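Local coordinates for IPT/TIG domain-containing protein BACOVA_02650 (Bacteroides ovatus, PDB 5E7H) that binds polysaccharide at the bacterial cell surface and probably captures xyloglucan before its transport into the periplasm for degradation, at residues E170-Q178 with P241-F252; A187-S197 with M208-A219. All coordinates share one frame; numbering follows the deposited sequence.

Contact 1 of 2, residues E170-Q178 with P241-F252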
ATOM      1  N   GLU A 170      14.473  -6.009   6.803  1.00 17.76           N
ATOM      2  CA  GLU A 170      14.746  -7.366   7.298  1.00 19.66           C
ATOM      3  C   GLU A 170      13.634  -7.762   8.230  1.00 20.81           C
ATOM      4  O   GLU A 170      13.061  -6.907   8.912  1.00 19.91           O
ATOM      5  CB  GLU A 170      16.078  -7.451   8.070  1.00 24.23           C
ATOM      6  CG  GLU A 170      17.279  -6.749   7.468  1.00 45.51           C
ATOM      7  CD  GLU A 170      18.029  -7.596   6.453  1.00 59.96           C
ATOM      8  OE1 GLU A 170      17.530  -8.683   6.086  1.00 63.71           O
ATOM      9  OE2 GLU A 170      19.127  -7.169   6.029  1.00 60.49           O
ATOM     10  N   VAL A 171      13.338  -9.057   8.306  1.00 22.30           N
ATOM     11  CA  VAL A 171      12.339  -9.500   9.253  1.00 22.65           C
ATOM     12  C   VAL A 171      12.853  -9.256  10.666  1.00 21.69           C
ATOM     13  O   VAL A 171      14.073  -9.216  10.916  1.00 24.38           O
ATOM     14  CB  VAL A 171      11.974 -10.985   9.072  1.00 28.11           C
ATOM     15  CG1 VAL A 171      11.271 -11.188   7.719  1.00 31.81           C
ATOM     16  CG2 VAL A 171      13.189 -11.847   9.199  1.00 38.68           C
ATOM     17  N   PHE A 172      11.908  -9.097  11.565  1.00 23.18           N
ATOM     18  CA  PHE A 172      12.201  -8.818  12.968  1.00 23.23           C
ATOM     19  C   PHE A 172      11.272  -9.624  13.853  1.00 24.65           C
ATOM     20  O   PHE A 172      10.234 -10.112  13.408  1.00 28.13           O
ATOM     21  CB  PHE A 172      12.077  -7.311  13.252  1.00 22.23           C
ATOM     22  CG  PHE A 172      10.822  -6.684  12.704  1.00 21.68           C
ATOM     23  CD1 PHE A 172       9.618  -6.783  13.383  1.00 21.08           C
ATOM     24  CD2 PHE A 172      10.851  -5.975  11.508  1.00 20.61           C
ATOM     25  CE1 PHE A 172       8.466  -6.200  12.875  1.00 20.49           C
ATOM     26  CE2 PHE A 172       9.719  -5.403  10.998  1.00 20.07           C
ATOM     27  CZ  PHE A 172       8.521  -5.504  11.674  1.00 21.54           C
ATOM     28  N   THR A 173      11.670  -9.783  15.112  1.00 23.97           N
ATOM     29  CA  THR A 173      10.886 -10.516  16.087  1.00 23.89           C
ATOM     30  C   THR A 173      10.723  -9.674  17.342  1.00 25.44           C
ATOM     31  O   THR A 173      11.695  -9.421  18.070  1.00 29.98           O
ATOM     32  CB  THR A 173      11.541 -11.860  16.466  1.00 29.82           C
ATOM     33  OG1 THR A 173      11.773 -12.628  15.280  1.00 34.84           O
ATOM     34  CG2 THR A 173      10.639 -12.640  17.420  1.00 43.16           C
ATOM     35  N   GLY A 174       9.490  -9.249  17.586  1.00 23.18           N
ATOM     36  CA  GLY A 174       9.152  -8.455  18.759  1.00 22.22           C
ATOM     37  C   GLY A 174       8.356  -7.226  18.364  1.00 21.22           C
ATOM     38  O   GLY A 174       7.201  -7.075  18.765  1.00 22.08           O
ATOM     39  N   PRO A 175       8.963  -6.343  17.560  1.00 19.73           N
ATOM     40  CA  PRO A 175       8.281  -5.082  17.254  1.00 17.78           C
ATOM     41  C   PRO A 175       6.970  -5.273  16.501  1.00 18.99           C
ATOM     42  O   PRO A 175       6.846  -6.199  15.690  1.00 19.68           O
ATOM     43  CB  PRO A 175       9.317  -4.330  16.421  1.00 18.76           C
ATOM     44  CG  PRO A 175      10.624  -4.852  16.937  1.00 20.52           C
ATOM     45  CD  PRO A 175      10.384  -6.303  17.184  1.00 19.87           C
ATOM     46  N   VAL A 176       6.004  -4.419  16.811  1.00 17.01           N
ATOM     47  CA  VAL A 176       4.698  -4.413  16.134  1.00 16.27           C
ATOM     48  C   VAL A 176       4.213  -2.993  15.924  1.00 18.62           C
ATOM     49  O   VAL A 176       4.715  -2.060  16.550  1.00 18.17           O
ATOM     50  CB  VAL A 176       3.620  -5.174  16.936  1.00 18.10           C
ATOM     51  CG1 VAL A 176       3.971  -6.637  17.085  1.00 21.24           C
ATOM     52  CG2 VAL A 176       3.386  -4.511  18.311  1.00 18.34           C
ATOM     53  N   PHE A 177       3.204  -2.849  15.067  1.00 16.04           N
ATOM     54  CA  PHE A 177       2.622  -1.559  14.748  1.00 16.27           C
ATOM     55  C   PHE A 177       1.171  -1.468  15.176  1.00 16.00           C
ATOM     56  O   PHE A 177       0.428  -2.456  15.150  1.00 17.03           O
ATOM     57  CB  PHE A 177       2.724  -1.278  13.246  1.00 14.68           C
ATOM     58  CG  PHE A 177       4.131  -1.092  12.773  1.00 13.87           C
ATOM     59  CD1 PHE A 177       4.723   0.166  12.780  1.00 15.49           C
ATOM     60  CD2 PHE A 177       4.894  -2.176  12.371  1.00 19.34           C
ATOM     61  CE1 PHE A 177       6.042   0.343  12.380  1.00 16.82           C
ATOM     62  CE2 PHE A 177       6.215  -1.997  11.957  1.00 20.40           C
ATOM     63  CZ  PHE A 177       6.785  -0.737  11.972  1.00 15.96           C
ATOM     64  N   GLN A 178       0.800  -0.264  15.585  1.00 15.20           N
ATOM     65  CA  GLN A 178      -0.590   0.124  15.818  1.00 14.32           C
ATOM     66  C   GLN A 178      -0.975   1.139  14.757  1.00 15.69           C
ATOM     67  O   GLN A 178      -0.222   2.068  14.485  1.00 15.95           O
ATOM     68  CB  GLN A 178      -0.764   0.718  17.226  1.00 15.21           C
ATOM     69  CG  GLN A 178      -2.158   1.287  17.485  1.00 16.94           C
ATOM     70  CD  GLN A 178      -2.284   2.013  18.782  1.00 30.13           C
ATOM     71  OE1 GLN A 178      -1.306   2.309  19.477  1.00 30.33           O
ATOM     72  NE2 GLN A 178      -3.515   2.314  19.123  1.00 39.07           N
ATOM     73  N   PRO A 241       6.830  -5.235  22.227  1.00 21.94           N
ATOM     74  CA  PRO A 241       6.443  -6.078  23.360  1.00 25.35           C
ATOM     75  C   PRO A 241       7.323  -7.321  23.517  1.00 27.98           C
ATOM     76  O   PRO A 241       7.124  -8.080  24.468  1.00 29.25           O
ATOM     77  CB  PRO A 241       4.981  -6.449  23.039  1.00 34.80           C
ATOM     78  CG  PRO A 241       4.814  -6.255  21.594  1.00 38.33           C
ATOM     79  CD  PRO A 241       5.809  -5.202  21.159  1.00 23.65           C
ATOM     80  N   GLY A 242       8.298  -7.497  22.627  1.00 27.40           N
ATOM     81  CA  GLY A 242       9.206  -8.638  22.664  1.00 27.80           C
ATOM     82  C   GLY A 242      10.214  -8.590  23.798  1.00 32.22           C
ATOM     83  O   GLY A 242      10.463  -7.538  24.375  1.00 26.78           O
ATOM     84  N   SER A 243      10.793  -9.743  24.117  1.00 31.11           N
ATOM     85  CA  SER A 243      11.711  -9.852  25.250  1.00 30.90           C
ATOM     86  C   SER A 243      13.145  -9.436  24.918  1.00 31.28           C
ATOM     87  O   SER A 243      14.004  -9.411  25.810  1.00 29.01           O
ATOM     88  CB  SER A 243      11.712 -11.283  25.776  1.00 33.68           C
ATOM     89  OG  SER A 243      12.136 -12.179  24.768  1.00 37.41           O
ATOM     90  N   SER A 244      13.405  -9.126  23.653  1.00 29.16           N
ATOM     91  CA  SER A 244      14.724  -8.699  23.198  1.00 27.38           C
ATOM     92  C   SER A 244      14.688  -7.377  22.464  1.00 24.65           C
ATOM     93  O   SER A 244      13.740  -7.046  21.737  1.00 24.49           O
ATOM     94  CB  SER A 244      15.342  -9.747  22.269  1.00 29.87           C
ATOM     95  OG  SER A 244      16.546  -9.269  21.670  1.00 34.60           O
ATOM     96  N   GLN A 245      15.769  -6.640  22.633  1.00 24.94           N
ATOM     97  CA  GLN A 245      16.083  -5.503  21.786  1.00 23.78           C
ATOM     98  C   GLN A 245      16.010  -5.929  20.322  1.00 23.20           C
ATOM     99  O   GLN A 245      16.278  -7.082  19.994  1.00 25.79           O
ATOM    100  CB  GLN A 245      17.482  -4.982  22.139  1.00 24.63           C
ATOM    101  CG  GLN A 245      17.955  -3.772  21.362  1.00 24.21           C
ATOM    102  CD  GLN A 245      19.394  -3.365  21.705  1.00 26.01           C
ATOM    103  OE1 GLN A 245      20.000  -2.597  20.963  1.00 28.66           O
ATOM    104  NE2 GLN A 245      19.946  -3.884  22.799  1.00 29.59           N
ATOM    105  N   ALA A 246      15.639  -4.997  19.461  1.00 21.37           N
ATOM    106  CA  ALA A 246      15.592  -5.256  18.032  1.00 20.38           C
ATOM    107  C   ALA A 246      15.896  -3.994  17.270  1.00 19.46           C
ATOM    108  O   ALA A 246      15.620  -2.900  17.743  1.00 21.65           O
ATOM    109  CB  ALA A 246      14.216  -5.763  17.642  1.00 26.89           C
ATOM    110  N   THR A 247      16.394  -4.142  16.050  1.00 20.65           N
ATOM    111  CA  THR A 247      16.613  -3.006  15.183  1.00 19.84           C
ATOM    112  C   THR A 247      15.768  -3.273  13.958  1.00 22.87           C
ATOM    113  O   THR A 247      15.767  -4.385  13.428  1.00 28.54           O
ATOM    114  CB  THR A 247      18.115  -2.841  14.868  1.00 20.88           C
ATOM    115  OG1 THR A 247      18.811  -2.540  16.094  1.00 27.16           O
ATOM    116  CG2 THR A 247      18.355  -1.743  13.859  1.00 23.75           C
ATOM    117  N   ILE A 248      14.987  -2.281  13.550  1.00 18.09           N
ATOM    118  CA  ILE A 248      14.125  -2.457  12.388  1.00 16.80           C
ATOM    119  C   ILE A 248      14.311  -1.280  11.444  1.00 17.66           C
ATOM    120  O   ILE A 248      14.874  -0.255  11.815  1.00 17.58           O
ATOM    121  CB  ILE A 248      12.636  -2.612  12.785  1.00 20.00           C
ATOM    122  CG1 ILE A 248      12.006  -1.268  13.212  1.00 18.81           C
ATOM    123  CG2 ILE A 248      12.492  -3.672  13.900  1.00 23.42           C
ATOM    124  CD1 ILE A 248      10.503  -1.326  13.514  1.00 21.44           C
ATOM    125  N   GLU A 249      13.855  -1.446  10.206  1.00 16.69           N
ATOM    126  CA  GLU A 249      13.902  -0.377   9.214  1.00 14.38           C
ATOM    127  C   GLU A 249      12.700  -0.567   8.310  1.00 14.25           C
ATOM    128  O   GLU A 249      12.696  -1.466   7.456  1.00 15.96           O
ATOM    129  CB  GLU A 249      15.221  -0.397   8.441  1.00 17.30           C
ATOM    130  CG  GLU A 249      15.347   0.735   7.464  1.00 16.68           C
ATOM    131  CD  GLU A 249      16.647   0.728   6.683  1.00 20.26           C
ATOM    132  OE1 GLU A 249      17.497  -0.182   6.882  1.00 21.96           O
ATOM    133  OE2 GLU A 249      16.814   1.655   5.873  1.00 19.37           O
ATOM    134  N   VAL A 250      11.669   0.246   8.536  1.00 13.78           N
ATOM    135  CA  VAL A 250      10.377   0.074   7.866  1.00 14.27           C
ATOM    136  C   VAL A 250       9.934   1.409   7.307  1.00 14.76           C
ATOM    137  O   VAL A 250       9.998   2.429   8.003  1.00 15.62           O
ATOM    138  CB  VAL A 250       9.310  -0.473   8.827  1.00 12.37           C
ATOM    139  CG1 VAL A 250       7.986  -0.719   8.106  1.00 14.12           C
ATOM    140  CG2 VAL A 250       9.811  -1.759   9.489  1.00 15.83           C
ATOM    141  N   TYR A 251       9.492   1.415   6.050  1.00 12.37           N
ATOM    142  CA  TYR A 251       8.994   2.637   5.406  1.00 12.82           C
ATOM    143  C   TYR A 251       7.557   2.439   4.970  1.00 13.01           C
ATOM    144  O   TYR A 251       7.160   1.318   4.642  1.00 12.34           O
ATOM    145  CB  TYR A 251       9.855   3.033   4.181  1.00 13.13           C
ATOM    146  CG  TYR A 251      11.311   3.228   4.559  1.00 12.41           C
ATOM    147  CD1 TYR A 251      11.754   4.425   5.097  1.00 12.56           C
ATOM    148  CD2 TYR A 251      12.215   2.180   4.468  1.00 12.44           C
ATOM    149  CE1 TYR A 251      13.062   4.585   5.502  1.00 14.93           C
ATOM    150  CE2 TYR A 251      13.529   2.333   4.863  1.00 12.42           C
ATOM    151  CZ  TYR A 251      13.945   3.540   5.392  1.00 14.01           C
ATOM    152  OH  TYR A 251      15.242   3.733   5.818  1.00 15.47           O
ATOM    153  N   PHE A 252       6.798   3.535   4.982  1.00 11.79           N
ATOM    154  CA  PHE A 252       5.377   3.546   4.595  1.00 11.19           C
ATOM    155  C   PHE A 252       5.073   4.683   3.635  1.00 13.05           C
ATOM    156  O   PHE A 252       5.635   5.768   3.757  1.00 13.07           O
ATOM    157  CB  PHE A 252       4.455   3.742   5.813  1.00 11.60           C
ATOM    158  CG  PHE A 252       4.609   2.740   6.927  1.00 12.90           C
ATOM    159  CD1 PHE A 252       5.605   2.869   7.884  1.00 14.37           C
ATOM    160  CD2 PHE A 252       3.721   1.694   7.044  1.00 14.45           C
ATOM    161  CE1 PHE A 252       5.714   1.940   8.912  1.00 15.70           C
ATOM    162  CE2 PHE A 252       3.833   0.781   8.079  1.00 16.92           C
ATOM    163  CZ  PHE A 252       4.830   0.922   9.011  1.00 14.56           C
TER
HETATM  164  O   HOH W   1      13.893  -4.259   9.348  1.00 20.67           O
HETATM  165  O   HOH W   2      11.793  -9.643  20.887  1.00 38.94           O
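Gly-174 and Gly-242 bring the two backbones together, with 3.9 Å between their CA atoms, whereas the axes of strands 176-178 and 246-252 come no closer than 11.2 Å and are inclined at 42°. A CB on Gly-242 would collide with Gly-174 CA. Where the strands separate, side chains fill the interval. Phe-177 has CG anti to its carbonyl carbon (chi1 -67°), which carries the ring across to strand 246-252. There Phe-252 presents its edge to one face of that ring in a T-shaped stack: the planes meet at 75°, and Phe-252 CZ lies 3.6 Å from Phe-177 CE1, displaced toward the rim. Phe-177 CZ also meets Val-250 CB at 4.0 Å. With an alanine at Phe-177, the edge of Phe-252 would probably lose the face it rests on and a gap would open beside Val-250 and Ile-248. The CG2 branch of Ile-248 touches both Phe-172, 3.6 Å from CG of that ring, and Pro-175, 3.8 Å from its CG. Ala-246 CB covers the same proline carbon. Polar links run through water: one molecule accepts from both Glu-170 N and Glu-249 N, and another joins Thr-173 O to Ser-244 N. Apolar side chains packed between two antiparallel sheets are characteristic of the interior of a beta-sandwich, here the xyloglucan-binding domain, with the two glycines meeting in the loops at its end.

Contact 2 of 2, residues A187-S197 with M208-A219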
ATOM      1  N   ALA A 187     -10.711   1.253  18.882  1.00 21.15           N
ATOM      2  CA  ALA A 187     -10.983   0.596  17.606  1.00 21.33           C
ATOM      3  C   ALA A 187      -9.724   0.325  16.797  1.00 19.01           C
ATOM      4  O   ALA A 187      -9.790  -0.218  15.707  1.00 19.32           O
ATOM      5  CB  ALA A 187     -11.940   1.441  16.768  1.00 20.75           C
ATOM      6  N   ALA A 188      -8.570   0.700  17.330  1.00 16.87           N
ATOM      7  CA  ALA A 188      -7.337   0.611  16.555  1.00 15.52           C
ATOM      8  C   ALA A 188      -6.879  -0.810  16.246  1.00 17.83           C
ATOM      9  O   ALA A 188      -7.231  -1.759  16.945  1.00 21.86           O
ATOM     10  CB  ALA A 188      -6.240   1.337  17.285  1.00 19.08           C
ATOM     11  N   LEU A 189      -6.090  -0.930  15.185  1.00 16.57           N
ATOM     12  CA  LEU A 189      -5.409  -2.167  14.851  1.00 16.71           C
ATOM     13  C   LEU A 189      -4.149  -2.213  15.683  1.00 18.52           C
ATOM     14  O   LEU A 189      -3.339  -1.315  15.596  1.00 19.77           O
ATOM     15  CB  LEU A 189      -5.093  -2.226  13.364  1.00 17.90           C
ATOM     16  CG  LEU A 189      -4.190  -3.356  12.879  1.00 24.16           C
ATOM     17  CD1 LEU A 189      -4.868  -4.691  13.148  1.00 28.71           C
ATOM     18  CD2 LEU A 189      -3.865  -3.183  11.403  1.00 30.14           C
ATOM     19  N   ASN A 190      -3.995  -3.253  16.492  1.00 18.92           N
ATOM     20  CA  ASN A 190      -2.795  -3.404  17.311  1.00 18.60           C
ATOM     21  C   ASN A 190      -2.068  -4.691  16.990  1.00 18.02           C
ATOM     22  O   ASN A 190      -2.664  -5.650  16.489  1.00 21.62           O
ATOM     23  CB  ASN A 190      -3.140  -3.359  18.793  1.00 22.69           C
ATOM     24  CG  ASN A 190      -3.249  -1.943  19.305  1.00 29.29           C
ATOM     25  OD1 ASN A 190      -2.243  -1.254  19.520  1.00 29.08           O
ATOM     26  ND2 ASN A 190      -4.463  -1.500  19.494  1.00 31.50           N
ATOM     27  N   GLY A 191      -0.775  -4.717  17.301  1.00 17.91           N
ATOM     28  CA  GLY A 191       0.021  -5.916  17.138  1.00 18.80           C
ATOM     29  C   GLY A 191       0.284  -6.328  15.706  1.00 18.00           C
ATOM     30  O   GLY A 191       0.536  -7.512  15.425  1.00 21.08           O
ATOM     31  N   TYR A 192       0.264  -5.360  14.806  1.00 16.30           N
ATOM     32  CA  TYR A 192       0.359  -5.634  13.375  1.00 15.54           C
ATOM     33  C   TYR A 192       1.794  -5.733  12.893  1.00 16.57           C
ATOM     34  O   TYR A 192       2.615  -4.863  13.172  1.00 17.27           O
ATOM     35  CB  TYR A 192      -0.369  -4.548  12.573  1.00 17.52           C
ATOM     36  CG  TYR A 192      -0.363  -4.792  11.077  1.00 16.45           C
ATOM     37  CD1 TYR A 192      -1.116  -5.815  10.533  1.00 17.25           C
ATOM     38  CD2 TYR A 192       0.414  -4.022  10.216  1.00 17.92           C
ATOM     39  CE1 TYR A 192      -1.106  -6.062   9.166  1.00 19.26           C
ATOM     40  CE2 TYR A 192       0.420  -4.269   8.843  1.00 20.39           C
ATOM     41  CZ  TYR A 192      -0.334  -5.296   8.345  1.00 19.60           C
ATOM     42  OH  TYR A 192      -0.326  -5.581   6.988  1.00 20.75           O
ATOM     43  N   VAL A 193       2.076  -6.806  12.158  1.00 17.59           N
ATOM     44  CA  VAL A 193       3.325  -6.955  11.436  1.00 17.96           C
ATOM     45  C   VAL A 193       3.004  -6.890   9.932  1.00 18.16           C
ATOM     46  O   VAL A 193       2.182  -7.677   9.468  1.00 18.38           O
ATOM     47  CB  VAL A 193       4.024  -8.284  11.772  1.00 20.20           C
ATOM     48  CG1 VAL A 193       5.330  -8.425  11.010  1.00 24.81           C
ATOM     49  CG2 VAL A 193       4.264  -8.386  13.301  1.00 21.75           C
ATOM     50  N   PRO A 194       3.629  -5.957   9.200  1.00 17.79           N
ATOM     51  CA  PRO A 194       3.339  -5.829   7.757  1.00 17.73           C
ATOM     52  C   PRO A 194       3.485  -7.128   6.988  1.00 17.96           C
ATOM     53  O   PRO A 194       4.512  -7.801   7.118  1.00 18.77           O
ATOM     54  CB  PRO A 194       4.360  -4.809   7.293  1.00 17.28           C
ATOM     55  CG  PRO A 194       4.580  -3.939   8.505  1.00 21.28           C
ATOM     56  CD  PRO A 194       4.555  -4.903   9.655  1.00 20.63           C
ATOM     57  N   VAL A 195       2.440  -7.487   6.239  1.00 16.83           N
ATOM     58  CA  VAL A 195       2.466  -8.650   5.353  1.00 16.83           C
ATOM     59  C   VAL A 195       1.885  -8.238   4.009  1.00 15.65           C
ATOM     60  O   VAL A 195       1.019  -7.389   3.915  1.00 16.02           O
ATOM     61  CB  VAL A 195       1.684  -9.857   5.905  1.00 23.85           C
ATOM     62  CG1 VAL A 195       2.396 -10.457   7.118  1.00 25.31           C
ATOM     63  CG2 VAL A 195       0.255  -9.480   6.251  1.00 24.06           C
ATOM     64  N   SER A 196       2.362  -8.892   2.968  1.00 16.99           N
ATOM     65  CA  SER A 196       1.944  -8.561   1.614  1.00 16.78           C
ATOM     66  C   SER A 196       0.528  -9.023   1.299  1.00 17.99           C
ATOM     67  O   SER A 196       0.164 -10.173   1.579  1.00 19.58           O
ATOM     68  CB  SER A 196       2.919  -9.198   0.623  1.00 17.71           C
ATOM     69  OG  SER A 196       2.378  -9.167  -0.684  1.00 17.50           O
ATOM     70  N   SER A 197      -0.256  -8.144   0.681  1.00 16.86           N
ATOM     71  CA  SER A 197      -1.590  -8.517   0.217  1.00 16.92           C
ATOM     72  C   SER A 197      -1.513  -9.511  -0.940  1.00 19.80           C
ATOM     73  O   SER A 197      -2.478 -10.224  -1.230  1.00 21.55           O
ATOM     74  CB  SER A 197      -2.363  -7.283  -0.206  1.00 18.10           C
ATOM     75  OG  SER A 197      -1.738  -6.609  -1.282  1.00 19.95           O
ATOM     76  N   MET A 208       6.033  -3.636  -0.783  1.00 13.79           N
ATOM     77  CA  MET A 208       4.834  -4.458  -0.908  1.00 13.98           C
ATOM     78  C   MET A 208       3.611  -3.614  -0.620  1.00 14.04           C
ATOM     79  O   MET A 208       3.697  -2.578   0.075  1.00 14.20           O
ATOM     80  CB  MET A 208       4.876  -5.652   0.045  1.00 18.12           C
ATOM     81  CG  MET A 208       5.119  -5.281   1.467  1.00 15.36           C
ATOM     82  SD  MET A 208       5.058  -6.730   2.560  1.00 18.89           S
ATOM     83  CE  MET A 208       5.646  -5.988   4.079  1.00 17.48           C
ATOM     84  N   GLN A 209       2.481  -4.048  -1.160  1.00 13.73           N
ATOM     85  CA  GLN A 209       1.209  -3.495  -0.757  1.00 12.09           C
ATOM     86  C   GLN A 209       0.700  -4.268   0.446  1.00 13.86           C
ATOM     87  O   GLN A 209       0.642  -5.498   0.425  1.00 16.86           O
ATOM     88  CB  GLN A 209       0.199  -3.567  -1.887  1.00 13.40           C
ATOM     89  CG  GLN A 209      -1.195  -3.116  -1.463  1.00 14.13           C
ATOM     90  CD  GLN A 209      -2.171  -3.171  -2.631  1.00 14.66           C
ATOM     91  OE1 GLN A 209      -2.406  -2.177  -3.321  1.00 16.01           O
ATOM     92  NE2 GLN A 209      -2.686  -4.349  -2.888  1.00 17.67           N
ATOM     93  N   CYS A 210       0.319  -3.539   1.487  1.00 13.77           N
ATOM     94  CA  CYS A 210      -0.346  -4.092   2.654  1.00 15.56           C
ATOM     95  C   CYS A 210      -1.801  -3.646   2.640  1.00 14.06           C
ATOM     96  O   CYS A 210      -2.096  -2.526   2.224  1.00 14.94           O
ATOM     97  CB  CYS A 210       0.306  -3.614   3.945  1.00 14.69           C
ATOM     98  SG  CYS A 210       2.051  -4.053   4.098  1.00 17.06           S
ATOM     99  N   SER A 211      -2.685  -4.499   3.126  1.00 14.68           N
ATOM    100  CA  SER A 211      -4.115  -4.244   3.117  1.00 15.52           C
ATOM    101  C   SER A 211      -4.729  -4.794   4.395  1.00 18.41           C
ATOM    102  O   SER A 211      -4.440  -5.932   4.772  1.00 18.02           O
ATOM    103  CB  SER A 211      -4.772  -4.910   1.895  1.00 23.97           C
ATOM    104  OG  SER A 211      -6.114  -4.516   1.763  1.00 34.01           O
ATOM    105  N   VAL A 212      -5.556  -3.992   5.062  1.00 17.28           N
ATOM    106  CA  VAL A 212      -6.382  -4.503   6.166  1.00 16.98           C
ATOM    107  C   VAL A 212      -7.834  -4.049   6.003  1.00 17.78           C
ATOM    108  O   VAL A 212      -8.093  -2.998   5.418  1.00 17.34           O
ATOM    109  CB  VAL A 212      -5.857  -4.046   7.550  1.00 18.72           C
ATOM    110  CG1 VAL A 212      -4.450  -4.589   7.790  1.00 22.74           C
ATOM    111  CG2 VAL A 212      -5.872  -2.534   7.688  1.00 19.02           C
ATOM    112  N   SER A 213      -8.789  -4.833   6.506  1.00 16.60           N
ATOM    113  CA  SER A 213     -10.167  -4.354   6.528  1.00 16.72           C
ATOM    114  C   SER A 213     -10.224  -3.029   7.287  1.00 16.24           C
ATOM    115  O   SER A 213      -9.608  -2.866   8.345  1.00 17.09           O
ATOM    116  CB  SER A 213     -11.099  -5.365   7.192  1.00 19.20           C
ATOM    117  OG  SER A 213     -11.234  -6.520   6.390  1.00 29.31           O
ATOM    118  N   LEU A 214     -10.972  -2.066   6.759  1.00 14.23           N
ATOM    119  CA  LEU A 214     -11.075  -0.794   7.460  1.00 14.37           C
ATOM    120  C   LEU A 214     -11.762  -0.989   8.809  1.00 15.79           C
ATOM    121  O   LEU A 214     -11.498  -0.230   9.738  1.00 15.09           O
ATOM    122  CB  LEU A 214     -11.824   0.243   6.604  1.00 14.39           C
ATOM    123  CG  LEU A 214     -11.824   1.684   7.148  1.00 14.66           C
ATOM    124  CD1 LEU A 214     -10.399   2.233   7.294  1.00 14.75           C
ATOM    125  CD2 LEU A 214     -12.641   2.612   6.227  1.00 15.14           C
ATOM    126  N   SER A 215     -12.603  -2.013   8.946  1.00 15.95           N
ATOM    127  CA  SER A 215     -13.237  -2.309  10.228  1.00 17.21           C
ATOM    128  C   SER A 215     -12.228  -2.690  11.321  1.00 17.72           C
ATOM    129  O   SER A 215     -12.585  -2.693  12.509  1.00 18.74           O
ATOM    130  CB  SER A 215     -14.265  -3.433  10.063  1.00 19.67           C
ATOM    131  OG  SER A 215     -13.650  -4.647   9.653  1.00 21.80           O
ATOM    132  N   SER A 216     -10.997  -3.033  10.936  1.00 17.27           N
ATOM    133  CA  SER A 216      -9.980  -3.366  11.939  1.00 17.21           C
ATOM    134  C   SER A 216      -9.375  -2.116  12.572  1.00 18.45           C
ATOM    135  O   SER A 216      -8.642  -2.239  13.560  1.00 18.54           O
ATOM    136  CB  SER A 216      -8.879  -4.238  11.340  1.00 23.56           C
ATOM    137  OG  SER A 216      -8.055  -3.507  10.473  1.00 28.85           O
ATOM    138  N   VAL A 217      -9.693  -0.925  12.053  1.00 15.62           N
ATOM    139  CA  VAL A 217      -9.220   0.306  12.696  1.00 15.79           C
ATOM    140  C   VAL A 217     -10.374   1.314  12.888  1.00 16.37           C
ATOM    141  O   VAL A 217     -10.207   2.276  13.631  1.00 18.24           O
ATOM    142  CB  VAL A 217      -7.948   0.933  11.959  1.00 36.71           C
ATOM    143  CG1 VAL A 217      -7.436   0.114  10.830  1.00 22.86           C
ATOM    144  CG2 VAL A 217      -8.014   2.421  11.696  1.00 22.61           C
ATOM    145  N   VAL A 218     -11.570   1.017  12.360  1.00 16.93           N
ATOM    146  CA  VAL A 218     -12.723   1.913  12.439  1.00 15.78           C
ATOM    147  C   VAL A 218     -13.936   1.137  12.951  1.00 17.29           C
ATOM    148  O   VAL A 218     -14.257   0.082  12.402  1.00 17.89           O
ATOM    149  CB  VAL A 218     -13.033   2.537  11.047  1.00 16.78           C
ATOM    150  CG1 VAL A 218     -14.397   3.259  11.057  1.00 16.82           C
ATOM    151  CG2 VAL A 218     -11.878   3.465  10.593  1.00 15.55           C
ATOM    152  N   ALA A 219     -14.606   1.665  13.980  1.00 16.60           N
ATOM    153  CA  ALA A 219     -15.712   0.969  14.638  1.00 18.13           C
ATOM    154  C   ALA A 219     -17.099   1.348  14.105  1.00 20.53           C
ATOM    155  O   ALA A 219     -18.097   0.702  14.440  1.00 22.65           O
ATOM    156  CB  ALA A 219     -15.667   1.238  16.120  1.00 20.32           C
TER
HETATM  157  O   HOH W   3     -11.897  -1.708  15.046  1.00 24.07           O
HETATM  158  O   HOH W   4      -8.501  -4.318  15.228  1.00 27.67           O
HETATM  159  O   HOH W   5      -2.435  -7.175   6.238  1.00 23.69           O
HETATM  160  O   HOH W   6      -1.755  -7.307   3.527  1.00 18.41           O
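Leu-189 and Tyr-192 on edge strand 189-192 close one flank of the beta-sandwich by resting on Val-212 of strand 207-213, which belongs to the other sheet. Leu-189 CD2 and Val-212 CG1 meet tip to tip at 3.9 Å, and Tyr-192 brings CE1 obliquely to the same methyl. The Tyr-192 hydroxyl reaches Cys-210 CB at 3.7 Å; a water in the ring plane links it to Ser-211 O, and Val-195 N gives it a weak bond. Between Leu-189 and Tyr-192 the edge strand turns a corner at Gly-191, in a G1 beta bulge where Gly-191 and Tyr-192 both face Phe-177 on the neighbouring strand. Further along, Met-208 extends beyond CG to set CE 3.7 Å from Pro-194 CB, with SD alongside Ser-196. Ser-197 N donates to Gln-209 O at 2.8 Å in a nearly straight bond (175°). Gln-209 NE2 returns one to Ser-197 OG at 2.9 Å, almost in its own amide plane, while OE1 accepts from Arg-256 and from Thr-11 N, partners that fix the amide's rotation. At the far end Val-217 CA lies 3.1 Å from Ala-187 O in a CA-H...O contact, and a water donates to both Ala-187 O and Ser-215 O.

Overall arrangement
Contact 1 and contact 2, their centres about 16 Å apart, both tie together the two sheets of the xyloglucan-binding domain. They meet directly in one sheet, where strands 176-181 and 189-192 are neighbours: Phe-177 N lies 2.8 Å from Tyr-192 O, a probable hydrogen bond, and Gln-178 CG packs 3.4 Å from Leu-189 O. Phe-177 and Tyr-192 thus sit side by side while their side chains reach different strands opposite. Residues 187-197 and 208-219 lie in the chain between the two segments of contact 1. A bound sodium ion is about 9 Å from the Phe-252 side chain, and Asp-253, next in sequence, is a sodium ligand.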